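Local coordinates for protein putative sodium:solute symporter (PDB 5NV9) that uses the sodium gradient to drive uptake of the sialic acid N-acetylneuraminic acid into the cell, at residues A[253-258]-A[348-353]; A[125-130]-A[409-414]; A[191-196]-A[289-294]; A[199-202]-A[207-210]. All coordinates share one frame; numbering follows the deposited sequence.

Contact 1 (A[253-258]-A[348-353])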
loop_
_atom_site.group_PDB
_atom_site.type_symbol
_atom_site.label_atom_id
_atom_site.label_comp_id
_atom_site.label_asym_id
_atom_site.label_seq_id
_atom_site.Cartn_x
_atom_site.Cartn_y
_atom_site.Cartn_z
ATOM N N ALA A 253 -0.801 -11.868 1.794
ATOM C CA ALA A 253 -0.368 -12.334 0.479
ATOM C C ALA A 253 0.501 -11.328 -0.225
ATOM O O ALA A 253 0.897 -11.606 -1.326
ATOM C CB ALA A 253 -1.589 -12.681 -0.388
ATOM N N SER A 254 0.836 -10.202 0.422
ATOM C CA SER A 254 1.526 -9.102 -0.224
ATOM C C SER A 254 2.885 -8.918 0.445
ATOM O O SER A 254 2.959 -8.656 1.643
ATOM C CB SER A 254 0.674 -7.847 -0.126
ATOM O OG SER A 254 1.182 -6.852 -0.972
ATOM N N GLN A 255 3.945 -9.084 -0.338
ATOM C CA GLN A 255 5.300 -9.081 0.177
ATOM C C GLN A 255 5.703 -7.798 0.897
ATOM O O GLN A 255 6.534 -7.857 1.808
ATOM C CB GLN A 255 6.270 -9.386 -0.969
ATOM C CG GLN A 255 7.763 -9.291 -0.585
ATOM C CD GLN A 255 8.262 -10.351 0.399
ATOM O OE1 GLN A 255 7.507 -11.230 0.857
ATOM N NE2 GLN A 255 9.521 -10.210 0.813
ATOM N N ASP A 256 5.179 -6.631 0.475
ATOM C CA ASP A 256 5.585 -5.350 1.123
ATOM C C ASP A 256 5.212 -5.301 2.624
ATOM O O ASP A 256 5.965 -4.758 3.424
ATOM C CB ASP A 256 5.086 -4.111 0.349
ATOM C CG ASP A 256 3.570 -4.067 0.193
ATOM O OD1 ASP A 256 2.852 -5.147 0.152
ATOM O OD2 ASP A 256 3.094 -2.911 0.076
ATOM N N VAL A 257 4.078 -5.900 3.000
ATOM C CA VAL A 257 3.687 -5.997 4.391
ATOM C C VAL A 257 4.297 -7.240 5.103
ATOM O O VAL A 257 4.927 -7.137 6.174
ATOM C CB VAL A 257 2.171 -5.929 4.499
ATOM C CG1 VAL A 257 1.717 -6.322 5.908
ATOM C CG2 VAL A 257 1.712 -4.510 4.212
ATOM N N VAL A 258 4.186 -8.388 4.456
ATOM C CA VAL A 258 4.606 -9.650 5.020
ATOM C C VAL A 258 6.072 -9.627 5.380
ATOM O O VAL A 258 6.496 -10.185 6.382
ATOM C CB VAL A 258 4.317 -10.866 4.057
ATOM C CG1 VAL A 258 4.902 -12.117 4.650
ATOM C CG2 VAL A 258 2.838 -11.093 3.895
ATOM N N LEU A 348 9.682 -1.087 -3.892
ATOM C CA LEU A 348 10.968 -1.402 -4.601
ATOM C C LEU A 348 11.809 -2.482 -3.900
ATOM O O LEU A 348 12.268 -3.472 -4.534
ATOM C CB LEU A 348 11.831 -0.182 -4.802
ATOM C CG LEU A 348 11.334 0.938 -5.748
ATOM C CD1 LEU A 348 12.316 2.132 -5.701
ATOM C CD2 LEU A 348 11.123 0.489 -7.157
ATOM N N ASN A 349 11.979 -2.336 -2.605
ATOM C CA ASN A 349 12.665 -3.361 -1.849
ATOM C C ASN A 349 11.974 -4.743 -1.898
ATOM O O ASN A 349 12.653 -5.771 -2.018
ATOM C CB ASN A 349 12.885 -2.939 -0.420
ATOM C CG ASN A 349 13.692 -3.965 0.363
ATOM O OD1 ASN A 349 13.106 -4.841 0.960
ATOM N ND2 ASN A 349 15.012 -3.800 0.446
ATOM N N SER A 350 10.646 -4.764 -1.816
ATOM C CA SER A 350 9.910 -6.037 -1.860
ATOM C C SER A 350 9.986 -6.652 -3.172
ATOM O O SER A 350 9.997 -7.882 -3.265
ATOM C CB SER A 350 8.474 -5.856 -1.435
ATOM O OG SER A 350 8.479 -5.488 -0.063
ATOM N N ILE A 351 9.906 -5.831 -4.221
ATOM C CA ILE A 351 10.104 -6.324 -5.603
ATOM C C ILE A 351 11.428 -7.005 -5.724
ATOM O O ILE A 351 11.521 -8.158 -6.197
ATOM C CB ILE A 351 9.973 -5.258 -6.654
ATOM C CG1 ILE A 351 8.528 -4.870 -6.829
ATOM C CG2 ILE A 351 10.498 -5.760 -8.010
ATOM C CD1 ILE A 351 8.326 -3.487 -7.446
ATOM N N SER A 352 12.473 -6.341 -5.291
ATOM C CA SER A 352 13.816 -6.971 -5.275
ATOM C C SER A 352 13.928 -8.166 -4.372
ATOM O O SER A 352 14.626 -9.079 -4.749
ATOM C CB SER A 352 14.890 -5.994 -4.944
ATOM O OG SER A 352 16.166 -6.609 -4.967
ATOM N N SER A 353 13.245 -8.227 -3.206
ATOM C CA SER A 353 13.318 -9.421 -2.392
ATOM C C SER A 353 12.689 -10.685 -3.125
ATOM O O SER A 353 13.237 -11.792 -3.050
ATOM C CB SER A 353 12.630 -9.209 -1.023
ATOM O OG SER A 353 11.187 -9.193 -1.167
#
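In the LeuT fold of this symporter, Q255 and D256 of the short cytoplasmic helix 255-258 pack against S350 and S353 on the cytoplasmic half of helix 328-361, the helix that supplies serine ligands to both sodium sites. One hydrogen bond spans the contact: the amide NE2 of Q255 donates to S353 OG at 2.8 Å. It is bent, with 138° at the hydrogen, and the hydroxyl lies 29° out of the amide plane. S353 OG in turn donates to its own helix, to S350 O at 2.7 Å, so the hydroxyl that accepts from the glutamine is also tied back to the backbone. Q255 holds CG opposite the backbone N (chi1 175°), 3.6 Å from S350 CB, and a bend at chi2 then turns the amide so that NE2 reaches the hydroxyl. The amide has further backbone anchors in the loop beside it, OE1 taking a bond from A108 N and NE2 giving one to T106 O.

This junction abuts the transport sites, since the side chain of D256 lies about 4 Å from that of R135, which binds sialic acid, and about 7 Å from the bound sugar itself. D256 touches helix 328-361 mainly through its backbone, S350 OG coming to 3.1 Å from D256 CA. The serine's polar partners are Q259 OE1 and S346 O, the latter belonging to a residue of the second sodium site. The D256 carboxylate turns off from this interface; S254 OG makes no capping bond but donates to D256 OD1 at 2.6 Å.

Contact 2 (A[125-130]-A[409-414])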
loop_
_atom_site.group_PDB
_atom_site.type_symbol
_atom_site.label_atom_id
_atom_site.label_comp_id
_atom_site.label_asym_id
_atom_site.label_seq_id
_atom_site.Cartn_x
_atom_site.Cartn_y
_atom_site.Cartn_z
ATOM N N SER A 125 4.463 -14.687 -7.087
ATOM C CA SER A 125 5.589 -13.805 -7.100
ATOM C C SER A 125 5.598 -12.849 -8.331
ATOM O O SER A 125 5.819 -11.637 -8.196
ATOM C CB SER A 125 6.857 -14.652 -7.098
ATOM O OG SER A 125 7.984 -13.858 -6.932
ATOM N N LEU A 126 5.347 -13.387 -9.527
ATOM C CA LEU A 126 5.254 -12.591 -10.742
ATOM C C LEU A 126 4.058 -11.638 -10.679
ATOM O O LEU A 126 4.166 -10.472 -11.104
ATOM C CB LEU A 126 5.181 -13.498 -11.975
ATOM C CG LEU A 126 6.448 -14.319 -12.192
ATOM C CD1 LEU A 126 6.195 -15.416 -13.187
ATOM C CD2 LEU A 126 7.622 -13.464 -12.672
ATOM N N SER A 127 2.935 -12.067 -10.113
ATOM C CA SER A 127 1.787 -11.181 -9.987
ATOM C C SER A 127 2.115 -10.011 -9.006
ATOM O O SER A 127 1.729 -8.864 -9.247
ATOM C CB SER A 127 0.565 -11.921 -9.475
ATOM O OG SER A 127 0.093 -12.871 -10.405
ATOM N N PHE A 128 2.818 -10.324 -7.906
ATOM C CA PHE A 128 3.238 -9.326 -6.952
ATOM C C PHE A 128 4.131 -8.313 -7.627
ATOM O O PHE A 128 3.873 -7.110 -7.546
ATOM C CB PHE A 128 3.914 -9.887 -5.673
ATOM C CG PHE A 128 4.487 -8.811 -4.804
ATOM C CD1 PHE A 128 3.700 -8.160 -3.855
ATOM C CD2 PHE A 128 5.770 -8.363 -5.005
ATOM C CE1 PHE A 128 4.205 -7.114 -3.107
ATOM C CE2 PHE A 128 6.283 -7.294 -4.251
ATOM C CZ PHE A 128 5.515 -6.691 -3.285
HETATM N N MSE A 129 5.198 -8.796 -8.248
HETATM C CA MSE A 129 6.229 -7.929 -8.818
HETATM C C MSE A 129 5.622 -7.004 -9.862
HETATM O O MSE A 129 5.864 -5.799 -9.848
HETATM C CB MSE A 129 7.346 -8.771 -9.364
HETATM C CG MSE A 129 8.113 -9.358 -8.220
HETATM SE SE MSE A 129 9.763 -10.193 -8.913
HETATM C CE MSE A 129 8.917 -11.847 -9.550
ATOM N N LEU A 130 4.804 -7.548 -10.754
ATOM C CA LEU A 130 4.125 -6.728 -11.760
ATOM C C LEU A 130 3.113 -5.775 -11.156
ATOM O O LEU A 130 3.029 -4.656 -11.611
ATOM C CB LEU A 130 3.449 -7.595 -12.821
ATOM C CG LEU A 130 4.445 -8.393 -13.657
ATOM C CD1 LEU A 130 3.729 -9.461 -14.480
ATOM C CD2 LEU A 130 5.274 -7.456 -14.529
ATOM N N SER A 409 -4.760 -2.577 -14.879
ATOM C CA SER A 409 -6.026 -3.119 -14.422
ATOM C C SER A 409 -6.013 -4.658 -14.554
ATOM O O SER A 409 -6.522 -5.356 -13.675
ATOM C CB SER A 409 -7.224 -2.465 -15.128
ATOM O OG SER A 409 -7.447 -3.020 -16.397
ATOM N N LEU A 410 -5.365 -5.165 -15.605
ATOM C CA LEU A 410 -5.219 -6.607 -15.850
ATOM C C LEU A 410 -4.425 -7.351 -14.749
ATOM O O LEU A 410 -4.879 -8.390 -14.234
ATOM C CB LEU A 410 -4.537 -6.814 -17.201
ATOM C CG LEU A 410 -4.400 -8.230 -17.712
ATOM C CD1 LEU A 410 -5.750 -8.915 -17.659
ATOM C CD2 LEU A 410 -3.862 -8.172 -19.135
ATOM N N ILE A 411 -3.246 -6.818 -14.400
ATOM C CA ILE A 411 -2.366 -7.430 -13.363
ATOM C C ILE A 411 -3.000 -7.328 -11.948
ATOM O O ILE A 411 -2.873 -8.250 -11.117
ATOM C CB ILE A 411 -0.952 -6.792 -13.390
ATOM C CG1 ILE A 411 -0.057 -7.449 -12.368
ATOM C CG2 ILE A 411 -0.992 -5.309 -13.098
ATOM C CD1 ILE A 411 0.006 -8.966 -12.571
ATOM N N GLY A 412 -3.697 -6.206 -11.707
ATOM C CA GLY A 412 -4.488 -5.986 -10.498
ATOM C C GLY A 412 -5.478 -7.086 -10.211
ATOM O O GLY A 412 -5.694 -7.453 -9.057
ATOM N N LEU A 413 -6.083 -7.627 -11.260
ATOM C CA LEU A 413 -6.998 -8.714 -11.079
ATOM C C LEU A 413 -6.336 -9.980 -10.480
ATOM O O LEU A 413 -7.047 -10.834 -9.917
ATOM C CB LEU A 413 -7.614 -9.076 -12.408
ATOM C CG LEU A 413 -8.462 -8.013 -13.118
ATOM C CD1 LEU A 413 -8.827 -8.512 -14.523
ATOM C CD2 LEU A 413 -9.688 -7.742 -12.284
HETATM N N MSE A 414 -5.016 -10.114 -10.605
HETATM C CA MSE A 414 -4.279 -11.292 -10.072
HETATM C C MSE A 414 -4.110 -11.289 -8.561
HETATM O O MSE A 414 -3.805 -12.351 -7.990
HETATM C CB MSE A 414 -2.922 -11.572 -10.709
HETATM C CG MSE A 414 -2.934 -11.506 -12.236
HETATM SE SE MSE A 414 -3.927 -13.046 -12.927
HETATM C CE MSE A 414 -5.556 -12.103 -13.586
#
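Apolar contact between L130 and I411 forms one part of the meeting of transmembrane helix 118-151 with helix 405-412. I411 extends CG1 opposite its backbone N (chi1 -178°), which directs the ethyl arm across the gap. Its CG1 comes to 3.5 Å from L130 CB, and the terminal CD1 stands 3.7 Å from the same L130 CB. Here the leucine offers the base of its side chain, not its branched end, and it lies at the surface of the protein, where lipid may reach it.

The remaining contacts involve S127. I411 CD1 also rests 3.7 Å from S127 O, one helical turn before L130, so the methyl touches two residues a turn apart. S127 itself faces M414. In one of the two conformers of the serine, which makes this contact less certain, OG lies 3.3 Å from M414 CB, and S127 CB is 3.7 Å from that same carbon. In that conformer the hydroxyl finds its polar partner in its own helix, at F123 O. M414, a selenomethionine, meets the serine with CB and CG, after which the bend at chi2 sends the selenium away and the one at chi3 turns CE.

Within the transmembrane segment 404-427, M414 N bonds to I411 O at 2.9 Å, three residues back. On the other face of helix 118-151, F128 packs on S350 and Q255. With no hydrogen bond across it, this interface probably relies on shape and dispersion, with no directional bond between the two segments.

Contact 3 (A[191-196]-A[289-294])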
loop_
_atom_site.group_PDB
_atom_site.type_symbol
_atom_site.label_atom_id
_atom_site.label_comp_id
_atom_site.label_asym_id
_atom_site.label_seq_id
_atom_site.Cartn_x
_atom_site.Cartn_y
_atom_site.Cartn_z
ATOM N N GLY A 191 1.027 13.321 11.679
ATOM C CA GLY A 191 0.895 14.638 12.325
ATOM C C GLY A 191 0.427 15.641 11.317
ATOM O O GLY A 191 -0.345 16.560 11.645
ATOM N N GLY A 192 0.905 15.494 10.079
ATOM C CA GLY A 192 0.499 16.388 9.038
ATOM C C GLY A 192 -1.023 16.368 8.835
ATOM O O GLY A 192 -1.672 17.414 8.664
ATOM N N ALA A 193 -1.606 15.183 8.875
ATOM C CA ALA A 193 -3.025 15.097 8.668
ATOM C C ALA A 193 -3.745 15.748 9.851
ATOM O O ALA A 193 -4.748 16.432 9.675
ATOM C CB ALA A 193 -3.458 13.664 8.479
ATOM N N VAL A 194 -3.242 15.544 11.049
ATOM C CA VAL A 194 -3.884 16.120 12.236
ATOM C C VAL A 194 -3.826 17.680 12.155
ATOM O O VAL A 194 -4.788 18.407 12.538
ATOM C CB VAL A 194 -3.202 15.626 13.502
ATOM C CG1 VAL A 194 -3.632 16.441 14.698
ATOM C CG2 VAL A 194 -3.497 14.155 13.706
ATOM N N LEU A 195 -2.707 18.177 11.632
ATOM C CA LEU A 195 -2.463 19.597 11.610
ATOM C C LEU A 195 -3.365 20.280 10.568
ATOM O O LEU A 195 -3.826 21.386 10.781
ATOM C CB LEU A 195 -0.990 19.862 11.301
ATOM C CG LEU A 195 -0.621 21.344 11.375
ATOM C CD1 LEU A 195 -0.762 21.922 12.789
ATOM C CD2 LEU A 195 0.772 21.474 10.833
ATOM N N ILE A 196 -3.556 19.630 9.422
ATOM C CA ILE A 196 -4.511 20.099 8.348
ATOM C C ILE A 196 -5.915 20.197 8.935
ATOM O O ILE A 196 -6.605 21.212 8.790
ATOM C CB ILE A 196 -4.545 19.155 7.139
ATOM C CG1 ILE A 196 -3.205 19.194 6.365
ATOM C CG2 ILE A 196 -5.692 19.541 6.219
ATOM C CD1 ILE A 196 -2.954 18.010 5.453
ATOM N N PHE A 289 -10.686 11.409 6.492
ATOM C CA PHE A 289 -12.128 11.609 6.275
ATOM C C PHE A 289 -12.521 12.968 6.834
ATOM O O PHE A 289 -13.200 13.740 6.152
ATOM C CB PHE A 289 -12.942 10.481 6.944
ATOM C CG PHE A 289 -12.872 9.197 6.176
ATOM C CD1 PHE A 289 -13.702 9.009 5.088
ATOM C CD2 PHE A 289 -11.900 8.214 6.457
ATOM C CE1 PHE A 289 -13.639 7.823 4.340
ATOM C CE2 PHE A 289 -11.822 7.046 5.674
ATOM C CZ PHE A 289 -12.688 6.863 4.601
ATOM N N ALA A 290 -12.086 13.257 8.067
ATOM C CA ALA A 290 -12.462 14.502 8.726
ATOM C C ALA A 290 -12.021 15.692 7.921
ATOM O O ALA A 290 -12.773 16.686 7.813
ATOM C CB ALA A 290 -11.986 14.568 10.175
ATOM N N ILE A 291 -10.864 15.569 7.271
ATOM C CA ILE A 291 -10.397 16.611 6.374
ATOM C C ILE A 291 -11.347 16.936 5.192
ATOM O O ILE A 291 -11.616 18.123 4.938
ATOM C CB ILE A 291 -8.947 16.373 5.887
ATOM C CG1 ILE A 291 -7.974 16.636 7.026
ATOM C CG2 ILE A 291 -8.594 17.302 4.754
ATOM C CD1 ILE A 291 -6.674 15.882 6.808
ATOM N N GLY A 292 -11.843 15.900 4.492
ATOM C CA GLY A 292 -12.819 16.070 3.415
ATOM C C GLY A 292 -14.115 16.657 3.895
ATOM O O GLY A 292 -14.653 17.536 3.279
ATOM N N SER A 293 -14.614 16.212 5.027
ATOM C CA SER A 293 -15.781 16.841 5.597
ATOM C C SER A 293 -15.576 18.314 6.000
ATOM O O SER A 293 -16.438 19.195 5.752
ATOM C CB SER A 293 -16.232 15.994 6.792
ATOM O OG SER A 293 -16.623 14.715 6.345
ATOM N N ALA A 294 -14.432 18.580 6.628
ATOM C CA ALA A 294 -14.032 19.969 6.953
ATOM C C ALA A 294 -13.929 20.854 5.765
ATOM O O ALA A 294 -14.407 21.993 5.823
ATOM C CB ALA A 294 -12.748 20.016 7.763
#
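I291 is the side chain that helix 267-301 pushes against helix 155-203, where A193 and I196 receive it. Its CB is set back, 4.6 Å from I196 CG2, the nearest methyl of segment 191-196. From there the side chain divides. The CG2 branch meets the same methyl, I196 CG2, at 3.9 Å, while CG1 lies against it at 3.8 Å. CG1 is placed beside the backbone N of its own residue (chi1 -72°), and the chain then runs out nearly straight to CD1. This tip goes deepest: it sits 3.5 Å from A193 O, 3.8 Å from I196 CG2 and 4.2 Å from A193 CB, resting on the surface that one turn of helix 155-203 presents between the two residues. I196 CG2 thus touches all three outer carbons of I291. The two isoleucines cross at about a right angle, and their contact is entirely one of van der Waals packing.

The residues that touch are buried, near the periplasmic ends of both transmembrane helices. The side chain of A193 is about 8 Å from that of T63, which binds the substrate, and about 11 Å from the bound sugar. F288 of helix 267-301 lies on A193. Helix 61-73 closes one flank, F64 touching I196 and P68 touching I291, and I200, one turn farther along helix 155-203, covers I291 as well.

Contact 4 (A[199-202]-A[207-210])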
loop_
_atom_site.group_PDB
_atom_site.type_symbol
_atom_site.label_atom_id
_atom_site.label_comp_id
_atom_site.label_asym_id
_atom_site.label_seq_id
_atom_site.Cartn_x
_atom_site.Cartn_y
_atom_site.Cartn_z
HETATM N N MSE A 199 -6.257 23.276 11.379
HETATM C CA MSE A 199 -6.258 24.496 10.650
HETATM C C MSE A 199 -7.554 24.758 9.939
HETATM O O MSE A 199 -7.980 25.931 9.871
HETATM C CB MSE A 199 -5.123 24.529 9.615
HETATM C CG MSE A 199 -3.775 24.308 10.358
HETATM SE SE MSE A 199 -2.393 25.672 9.929
HETATM C CE MSE A 199 -3.634 27.136 10.409
ATOM N N ILE A 200 -8.156 23.723 9.347
ATOM C CA ILE A 200 -9.444 23.908 8.704
ATOM C C ILE A 200 -10.478 24.223 9.788
ATOM O O ILE A 200 -11.327 25.058 9.570
ATOM C CB ILE A 200 -9.960 22.693 7.891
ATOM C CG1 ILE A 200 -9.013 22.320 6.769
ATOM C CG2 ILE A 200 -11.327 23.036 7.276
ATOM C CD1 ILE A 200 -9.239 20.909 6.248
ATOM N N CYS A 201 -10.413 23.572 10.941
ATOM C CA CYS A 201 -11.369 23.910 12.017
ATOM C C CYS A 201 -11.285 25.376 12.422
ATOM O O CYS A 201 -12.334 25.980 12.660
ATOM C CB CYS A 201 -11.185 23.098 13.295
ATOM S SG CYS A 201 -11.659 21.378 13.259
ATOM N N PHE A 202 -10.068 25.931 12.474
ATOM C CA PHE A 202 -9.865 27.344 12.839
ATOM C C PHE A 202 -10.349 28.280 11.762
ATOM O O PHE A 202 -10.614 29.416 12.040
ATOM C CB PHE A 202 -8.431 27.631 13.224
ATOM C CG PHE A 202 -8.111 27.262 14.659
ATOM C CD1 PHE A 202 -8.438 28.123 15.701
ATOM C CD2 PHE A 202 -7.481 26.063 14.970
ATOM C CE1 PHE A 202 -8.141 27.790 17.018
ATOM C CE2 PHE A 202 -7.177 25.713 16.283
ATOM C CZ PHE A 202 -7.519 26.578 17.312
ATOM N N GLY A 207 -16.257 26.488 13.828
ATOM C CA GLY A 207 -15.276 25.483 14.192
ATOM C C GLY A 207 -15.742 24.064 14.018
ATOM O O GLY A 207 -16.673 23.747 13.218
ATOM N N ILE A 208 -15.101 23.197 14.799
ATOM C CA ILE A 208 -15.334 21.776 14.729
ATOM C C ILE A 208 -16.796 21.416 14.961
ATOM O O ILE A 208 -17.307 20.428 14.394
ATOM C CB ILE A 208 -14.431 20.972 15.682
ATOM C CG1 ILE A 208 -14.448 19.492 15.282
ATOM C CG2 ILE A 208 -14.874 21.135 17.117
ATOM C CD1 ILE A 208 -13.344 18.670 15.911
ATOM N N SER A 209 -17.497 22.208 15.750
ATOM C CA SER A 209 -18.895 21.868 16.058
ATOM C C SER A 209 -19.782 22.084 14.810
ATOM O O SER A 209 -20.549 21.230 14.415
ATOM C CB SER A 209 -19.389 22.660 17.270
ATOM O OG SER A 209 -20.781 22.794 17.226
ATOM N N GLU A 210 -19.590 23.196 14.152
ATOM C CA GLU A 210 -20.234 23.448 12.870
ATOM C C GLU A 210 -19.817 22.437 11.754
ATOM O O GLU A 210 -20.636 22.048 10.954
ATOM C CB GLU A 210 -20.008 24.898 12.490
ATOM C CG GLU A 210 -20.628 25.370 11.196
ATOM C CD GLU A 210 -22.148 25.278 11.204
ATOM O OE1 GLU A 210 -22.796 25.055 12.260
ATOM O OE2 GLU A 210 -22.717 25.418 10.125
#
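C201 meets both G207 and I208 where the chain turns after the long helix 155-203. The backbone provides one touch: G207 CA approaches C201 O to 3.4 Å, and the angle of 162° at the hydrogen makes this a nearly straight CA-H...O contact. The side chains provide the other, with the sulfur of C201 laid alongside the isoleucine. C201 SG is 3.7 Å from I208 CB, 3.9 Å from I208 CG1 and 4.1 Å from I208 CD1, thus following the extended arm from its root to its tip. That alignment depends on I208 holding CG1 opposite its backbone N (chi1 -164°) and keeping the next torsion extended as well. C201 for its part turns SG to the side of its backbone N.

The two segments form a short turn between two helices on the periplasmic side, helix 155-203 and helix 207-217, and four residues separate them. At the closest point of the two backbones, C201 CA and G207 CA are only 4.7 Å apart. G207 adopts a positive phi of 60°, a conformation that glycine accommodates readily.

Farther out, helix 267-301 touches both segments. I200, the neighbour of C201, packs on I291, A294 and L295, while E210 touches Q301 near the end of that same helix. M199 reaches to M324 and P325 in a periplasmic loop. Within helix 207-217, E210 O takes a hydrogen bond from T214 OG1. I208 itself remains on the surface, far from the substrate and sodium sites.

In the fold
Contacts 1 and 2, with centres 13 Å apart, adjoin through F128 of helix 118-151, which packs against Q255 and S350 of contact 1. Contacts 3 and 4, 11 Å apart between centres, share helix 155-203, and I200 touches A294 between them. The pairs are well separated: the centres of contacts 2 and 3 lie 32 Å apart on opposite sides of the chain's centre. Along the sequence, contact 2 spans the other three, contact 4 falls within the span of contact 3, and contacts 1 and 3 interlock. Contacts 1 to 3 join helices distant in sequence within one LeuT-type bundle, contact 1 beside the sodium and sialic-acid sites, whereas contact 4 is a local turn at the periplasmic periphery.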